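Local coordinates for protein cytochrome P450 (Bacillus subtilis subsp. subtilis, PDB 4RM4) that acts as a versatile haem-thiolate cytochrome P450, CYP109B1, probably a monooxygenase that activates molecular oxygen at its haem iron, at the protoporphyrin IX containing Fe site. Coordinates in Å, arbitrary orientation; residue numbers count along the deposited sequence, not the author numbering.

The protoporphyrin IX containing Fe site. Residues 81-82, 89, 93, 100, 236, 239-240, 243-244, 247, 280, 285, 289, 291, 341-343, 347, 349-351, 354-355. With HEM (protoporphyrin IX containing Fe), chain B.
The b-type haem of this cytochrome P450 is almost wholly buried, 802 of its 824 Å² being hidden by protein; Phe342, His347, Cys349 and Gly351 belong to the family's haem-binding cysteine loop (FxxGxxxCxG). At the A propionate, Arg291 hydrogen-bonds the carboxylate end-on, NH2 lying 2.8 Å from O2A, also a salt bridge, and NH1 2.9 Å from O1A; this paired grip fixes the carboxylate's rotation. On the D propionate, O1D lies in the ring plane of His89 and the guanidinium plane of Arg93, accepting from His89 NE2 at 2.6 Å and from Arg93 NH1, a salt bridge; Leu350 CB sits over the guanidinium's centre. The other oxygen, O2D, takes a nearly straight bond from His347 ND1, 2.7 Å away. The two histidine rings are steeply inclined, the rim of each over a face of the other.

At the centre, Cys349, the proximal thiolate ligand, has SG anti to its backbone N (chi1 179°) and 2.3 Å from FE. Water 1 occupies the distal position at 169° to SG, completing a near-octahedral shell, and also contacts Ala239 O. Ala239 O in turn accepts Thr243 OG1 on a lone pair, 2.8 Å away; Thr243 is the conserved threonine of the long distal helix (226-257), likely serving oxygen activation. Gly240 CA and Gly351 CA sandwich pyrrole C from opposite faces, each 3.6 Å from its centroid.

Toward the vinyl end, Phe342 presents its CD2-CE2 edge to HEM pyrrole B on the proximal face, planes inclined 65°. Leu247 CD2 and Ala355 CB pack against the B vinyl, while Leu236 CD2 and Leu354 CD2 flank the C vinyl.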
loop_
_atom_site.group_PDB
_atom_site.type_symbol
_atom_site.label_atom_id
_atom_site.label_comp_id
_atom_site.label_asym_id
_atom_site.label_seq_id
_atom_site.Cartn_x
_atom_site.Cartn_y
_atom_site.Cartn_z
ATOM N N ILE A 81 9.064 -8.404 -8.694
ATOM C CA ILE A 81 8.184 -9.567 -8.567
ATOM C C ILE A 81 6.689 -9.301 -8.794
ATOM O O ILE A 81 5.946 -10.212 -9.166
ATOM C CB ILE A 81 8.357 -10.292 -7.199
ATOM C CG1 ILE A 81 8.195 -9.323 -6.022
ATOM C CG2 ILE A 81 9.708 -11.001 -7.136
ATOM C CD1 ILE A 81 8.218 -10.032 -4.670
ATOM N N ILE A 82 6.252 -8.069 -8.567
ATOM C CA ILE A 82 4.827 -7.761 -8.647
ATOM C C ILE A 82 4.317 -7.917 -10.075
ATOM O O ILE A 82 3.125 -8.082 -10.291
ATOM C CB ILE A 82 4.501 -6.355 -8.102
ATOM C CG1 ILE A 82 3.007 -6.243 -7.778
ATOM C CG2 ILE A 82 4.971 -5.283 -9.067
ATOM C CD1 ILE A 82 2.701 -5.119 -6.819
ATOM N N HIS A 89 8.683 -15.715 -10.655
ATOM C CA HIS A 89 8.167 -15.103 -9.434
ATOM C C HIS A 89 8.413 -15.981 -8.218
ATOM O O HIS A 89 8.785 -15.495 -7.152
ATOM C CB HIS A 89 6.673 -14.811 -9.551
ATOM C CG HIS A 89 6.047 -14.382 -8.259
ATOM N ND1 HIS A 89 5.494 -15.275 -7.364
ATOM C CD2 HIS A 89 5.891 -13.153 -7.709
ATOM C CE1 HIS A 89 5.026 -14.616 -6.317
ATOM N NE2 HIS A 89 5.265 -13.327 -6.494
ATOM N N ARG A 93 10.327 -14.610 -4.952
ATOM C CA ARG A 93 9.460 -14.458 -3.777
ATOM C C ARG A 93 9.975 -15.305 -2.618
ATOM O O ARG A 93 10.051 -14.839 -1.496
ATOM C CB ARG A 93 7.999 -14.824 -4.097
ATOM C CG ARG A 93 7.012 -14.707 -2.919
ATOM C CD ARG A 93 6.923 -13.274 -2.354
ATOM N NE ARG A 93 6.157 -13.224 -1.110
ATOM C CZ ARG A 93 4.946 -12.681 -0.988
ATOM N NH1 ARG A 93 4.369 -12.090 -2.027
ATOM N NH2 ARG A 93 4.322 -12.695 0.185
ATOM N N PHE A 100 10.916 -10.426 5.744
ATOM C CA PHE A 100 9.675 -9.979 6.396
ATOM C C PHE A 100 9.083 -10.951 7.437
ATOM O O PHE A 100 7.904 -10.848 7.797
ATOM C CB PHE A 100 8.636 -9.608 5.336
ATOM C CG PHE A 100 9.001 -8.367 4.577
ATOM C CD1 PHE A 100 9.845 -8.442 3.468
ATOM C CD2 PHE A 100 8.577 -7.126 5.012
ATOM C CE1 PHE A 100 10.230 -7.290 2.789
ATOM C CE2 PHE A 100 8.954 -5.974 4.341
ATOM C CZ PHE A 100 9.779 -6.058 3.226
ATOM N N LEU A 236 10.030 -1.886 -3.113
ATOM C CA LEU A 236 9.616 -1.672 -1.738
ATOM C C LEU A 236 9.153 -0.231 -1.496
ATOM O O LEU A 236 8.207 -0.003 -0.762
ATOM C CB LEU A 236 10.727 -2.042 -0.755
ATOM C CG LEU A 236 11.166 -3.507 -0.784
ATOM C CD1 LEU A 236 12.134 -3.753 0.378
ATOM C CD2 LEU A 236 9.974 -4.473 -0.726
ATOM N N ALA A 239 5.845 0.172 -3.833
ATOM C CA ALA A 239 4.713 -0.604 -3.322
ATOM C C ALA A 239 4.283 -0.210 -1.914
ATOM O O ALA A 239 3.110 -0.379 -1.544
ATOM C CB ALA A 239 5.045 -2.096 -3.367
ATOM N N GLY A 240 5.225 0.310 -1.132
ATOM C CA GLY A 240 5.039 0.455 0.302
ATOM C C GLY A 240 4.920 1.857 0.867
ATOM O O GLY A 240 4.279 2.051 1.891
ATOM N N THR A 243 1.219 3.697 -0.059
ATOM C CA THR A 243 0.103 2.858 0.425
ATOM C C THR A 243 0.005 2.883 1.948
ATOM O O THR A 243 -1.092 2.932 2.523
ATOM C CB THR A 243 0.270 1.387 0.020
ATOM O OG1 THR A 243 1.571 0.933 0.411
ATOM C CG2 THR A 243 0.078 1.189 -1.473
ATOM N N THR A 244 1.160 2.801 2.596
ATOM C CA THR A 244 1.218 2.829 4.046
ATOM C C THR A 244 0.792 4.191 4.596
ATOM O O THR A 244 0.065 4.267 5.597
ATOM C CB THR A 244 2.600 2.426 4.554
ATOM O OG1 THR A 244 2.927 1.150 3.999
ATOM C CG2 THR A 244 2.591 2.327 6.048
ATOM N N LEU A 247 -2.918 4.261 4.160
ATOM C CA LEU A 247 -3.575 3.413 5.162
ATOM C C LEU A 247 -3.706 4.183 6.468
ATOM O O LEU A 247 -4.779 4.226 7.076
ATOM C CB LEU A 247 -2.798 2.100 5.403
ATOM C CG LEU A 247 -3.282 1.252 6.598
ATOM C CD1 LEU A 247 -4.778 0.960 6.514
ATOM C CD2 LEU A 247 -2.468 -0.055 6.708
ATOM N N LEU A 280 -8.350 -1.399 6.644
ATOM C CA LEU A 280 -7.963 -2.015 5.369
ATOM C C LEU A 280 -9.192 -2.406 4.564
ATOM O O LEU A 280 -9.240 -2.188 3.358
ATOM C CB LEU A 280 -7.076 -3.238 5.593
ATOM C CG LEU A 280 -5.631 -2.853 5.973
ATOM C CD1 LEU A 280 -4.969 -3.944 6.800
ATOM C CD2 LEU A 280 -4.803 -2.489 4.752
ATOM N N PRO A 285 -6.051 1.387 0.483
ATOM C CA PRO A 285 -5.236 2.386 -0.216
ATOM C C PRO A 285 -4.995 2.025 -1.686
ATOM O O PRO A 285 -4.744 2.905 -2.512
ATOM C CB PRO A 285 -3.896 2.350 0.546
ATOM C CG PRO A 285 -4.138 1.573 1.790
ATOM C CD PRO A 285 -5.280 0.649 1.493
ATOM N N LEU A 289 -6.517 -3.646 -9.033
ATOM C CA LEU A 289 -5.359 -4.438 -9.405
ATOM C C LEU A 289 -5.590 -4.927 -10.837
ATOM O O LEU A 289 -6.727 -5.194 -11.215
ATOM C CB LEU A 289 -5.217 -5.619 -8.443
ATOM C CG LEU A 289 -4.943 -5.357 -6.964
ATOM C CD1 LEU A 289 -4.908 -6.692 -6.207
ATOM C CD2 LEU A 289 -3.622 -4.610 -6.761
ATOM N N ARG A 291 -4.863 -7.528 -14.171
ATOM C CA ARG A 291 -4.419 -8.826 -14.668
ATOM C C ARG A 291 -4.647 -8.910 -16.171
ATOM O O ARG A 291 -5.409 -8.128 -16.750
ATOM C CB ARG A 291 -5.165 -9.976 -13.972
ATOM C CG ARG A 291 -4.961 -10.059 -12.446
ATOM C CD ARG A 291 -3.571 -10.583 -12.136
ATOM N NE ARG A 291 -3.370 -10.927 -10.730
ATOM C CZ ARG A 291 -2.937 -10.075 -9.804
ATOM N NH1 ARG A 291 -2.687 -8.817 -10.132
ATOM N NH2 ARG A 291 -2.769 -10.480 -8.548
ATOM N N ALA A 341 -7.513 -6.340 0.880
ATOM C CA ALA A 341 -6.756 -5.106 0.703
ATOM C C ALA A 341 -5.307 -5.376 0.319
ATOM O O ALA A 341 -4.679 -4.554 -0.352
ATOM C CB ALA A 341 -6.817 -4.271 1.949
ATOM N N PHE A 342 -4.784 -6.533 0.737
ATOM C CA PHE A 342 -3.389 -6.890 0.475
ATOM C C PHE A 342 -3.290 -7.876 -0.698
ATOM O O PHE A 342 -2.225 -8.456 -0.959
ATOM C CB PHE A 342 -2.771 -7.539 1.723
ATOM C CG PHE A 342 -2.440 -6.574 2.833
ATOM C CD1 PHE A 342 -2.845 -6.834 4.132
ATOM C CD2 PHE A 342 -1.684 -5.442 2.594
ATOM C CE1 PHE A 342 -2.500 -5.984 5.166
ATOM C CE2 PHE A 342 -1.341 -4.573 3.623
ATOM C CZ PHE A 342 -1.754 -4.843 4.913
ATOM N N GLY A 343 -4.401 -8.077 -1.397
ATOM C CA GLY A 343 -4.447 -9.067 -2.465
ATOM C C GLY A 343 -4.784 -10.468 -1.968
ATOM O O GLY A 343 -5.389 -10.647 -0.894
ATOM N N HIS A 347 0.892 -13.319 -5.128
ATOM C CA HIS A 347 1.390 -11.943 -5.053
ATOM C C HIS A 347 0.925 -11.204 -3.790
ATOM O O HIS A 347 1.148 -9.991 -3.661
ATOM C CB HIS A 347 0.956 -11.148 -6.297
ATOM C CG HIS A 347 1.597 -11.611 -7.572
ATOM N ND1 HIS A 347 2.901 -11.301 -7.904
ATOM C CD2 HIS A 347 1.111 -12.343 -8.602
ATOM C CE1 HIS A 347 3.194 -11.829 -9.081
ATOM N NE2 HIS A 347 2.127 -12.470 -9.525
ATOM N N CYS A 349 0.524 -9.267 -0.623
ATOM C CA CYS A 349 1.477 -8.235 -0.232
ATOM C C CYS A 349 2.618 -8.742 0.644
ATOM O O CYS A 349 2.400 -9.151 1.773
ATOM C CB CYS A 349 0.751 -7.108 0.498
ATOM S SG CYS A 349 1.878 -5.780 1.041
ATOM N N LEU A 350 3.836 -8.698 0.123
ATOM C CA LEU A 350 5.011 -9.074 0.915
ATOM C C LEU A 350 5.153 -8.181 2.152
ATOM O O LEU A 350 5.620 -8.624 3.210
ATOM C CB LEU A 350 6.273 -8.973 0.074
ATOM C CG LEU A 350 7.581 -9.229 0.835
ATOM C CD1 LEU A 350 7.712 -10.697 1.280
ATOM C CD2 LEU A 350 8.772 -8.821 0.000
ATOM N N GLY A 351 4.730 -6.929 2.029
ATOM C CA GLY A 351 4.917 -5.983 3.120
ATOM C C GLY A 351 3.797 -5.987 4.140
ATOM O O GLY A 351 3.797 -5.184 5.075
ATOM N N LEU A 354 4.667 -5.582 7.746
ATOM C CA LEU A 354 5.300 -4.295 8.033
ATOM C C LEU A 354 4.256 -3.177 8.002
ATOM O O LEU A 354 4.299 -2.248 8.815
ATOM C CB LEU A 354 6.406 -4.002 7.025
ATOM C CG LEU A 354 7.093 -2.632 7.095
ATOM C CD1 LEU A 354 7.657 -2.355 8.492
ATOM C CD2 LEU A 354 8.185 -2.494 6.028
ATOM N N ALA A 355 3.329 -3.252 7.058
ATOM C CA ALA A 355 2.259 -2.242 6.982
ATOM C C ALA A 355 1.364 -2.330 8.216
ATOM O O ALA A 355 1.023 -1.307 8.830
ATOM C CB ALA A 355 1.434 -2.394 5.696
HETATM C CHA HEM B . 1.930 -6.561 -3.264
HETATM C CHB HEM B . -1.244 -3.660 -1.048
HETATM C CHC HEM B . 2.297 -1.976 1.850
HETATM C CHD HEM B . 5.561 -4.495 -0.695
HETATM C C1A HEM B . 0.747 -5.955 -2.893
HETATM C C2A HEM B . -0.576 -6.273 -3.392
HETATM C C3A HEM B . -1.454 -5.473 -2.780
HETATM C C4A HEM B . -0.723 -4.631 -1.862
HETATM C CMA HEM B . -2.992 -5.441 -3.001
HETATM C CAA HEM B . -0.927 -7.357 -4.441
HETATM C CBA HEM B . -0.647 -6.856 -5.845
HETATM C CGA HEM B . -1.247 -7.768 -6.891
HETATM O O1A HEM B . -1.141 -7.400 -8.089
HETATM O O2A HEM B . -1.818 -8.832 -6.538
HETATM C C1B HEM B . -0.554 -2.997 -0.063
HETATM C C2B HEM B . -1.158 -2.162 0.959
HETATM C C3B HEM B . -0.178 -1.686 1.739
HETATM C C4B HEM B . 1.079 -2.219 1.267
HETATM C CMB HEM B . -2.673 -1.886 1.073
HETATM C CAB HEM B . -0.261 -0.776 2.985
HETATM C CBB HEM B . -1.404 -0.654 3.662
HETATM C C1C HEM B . 3.476 -2.535 1.435
HETATM C C2C HEM B . 4.773 -2.361 2.060
HETATM C C3C HEM B . 5.662 -3.064 1.347
HETATM C C4C HEM B . 4.966 -3.698 0.262
HETATM C CMC HEM B . 5.003 -1.512 3.328
HETATM C CAC HEM B . 7.189 -3.235 1.540
HETATM C CBC HEM B . 7.934 -2.479 2.353
HETATM C C1D HEM B . 4.900 -5.257 -1.632
HETATM C C2D HEM B . 5.560 -6.099 -2.589
HETATM C C3D HEM B . 4.433 -6.753 -3.399
HETATM C C4D HEM B . 3.201 -6.236 -2.837
HETATM C CMD HEM B . 7.080 -6.293 -2.743
HETATM C CAD HEM B . 4.597 -7.765 -4.558
HETATM C CBD HEM B . 4.551 -9.173 -3.960
HETATM C CGD HEM B . 4.598 -10.206 -5.062
HETATM O O1D HEM B . 4.882 -11.394 -4.747
HETATM O O2D HEM B . 4.375 -9.818 -6.238
HETATM N NA HEM B . 0.612 -4.939 -1.966
HETATM N NB HEM B . 0.814 -2.994 0.160
HETATM N NC HEM B . 3.626 -3.355 0.333
HETATM N ND HEM B . 3.531 -5.369 -1.798
HETATM FE FE HEM B . 2.118 -4.288 -0.728
HETATM O O HOH W 1 2.066 -2.477 -2.359
#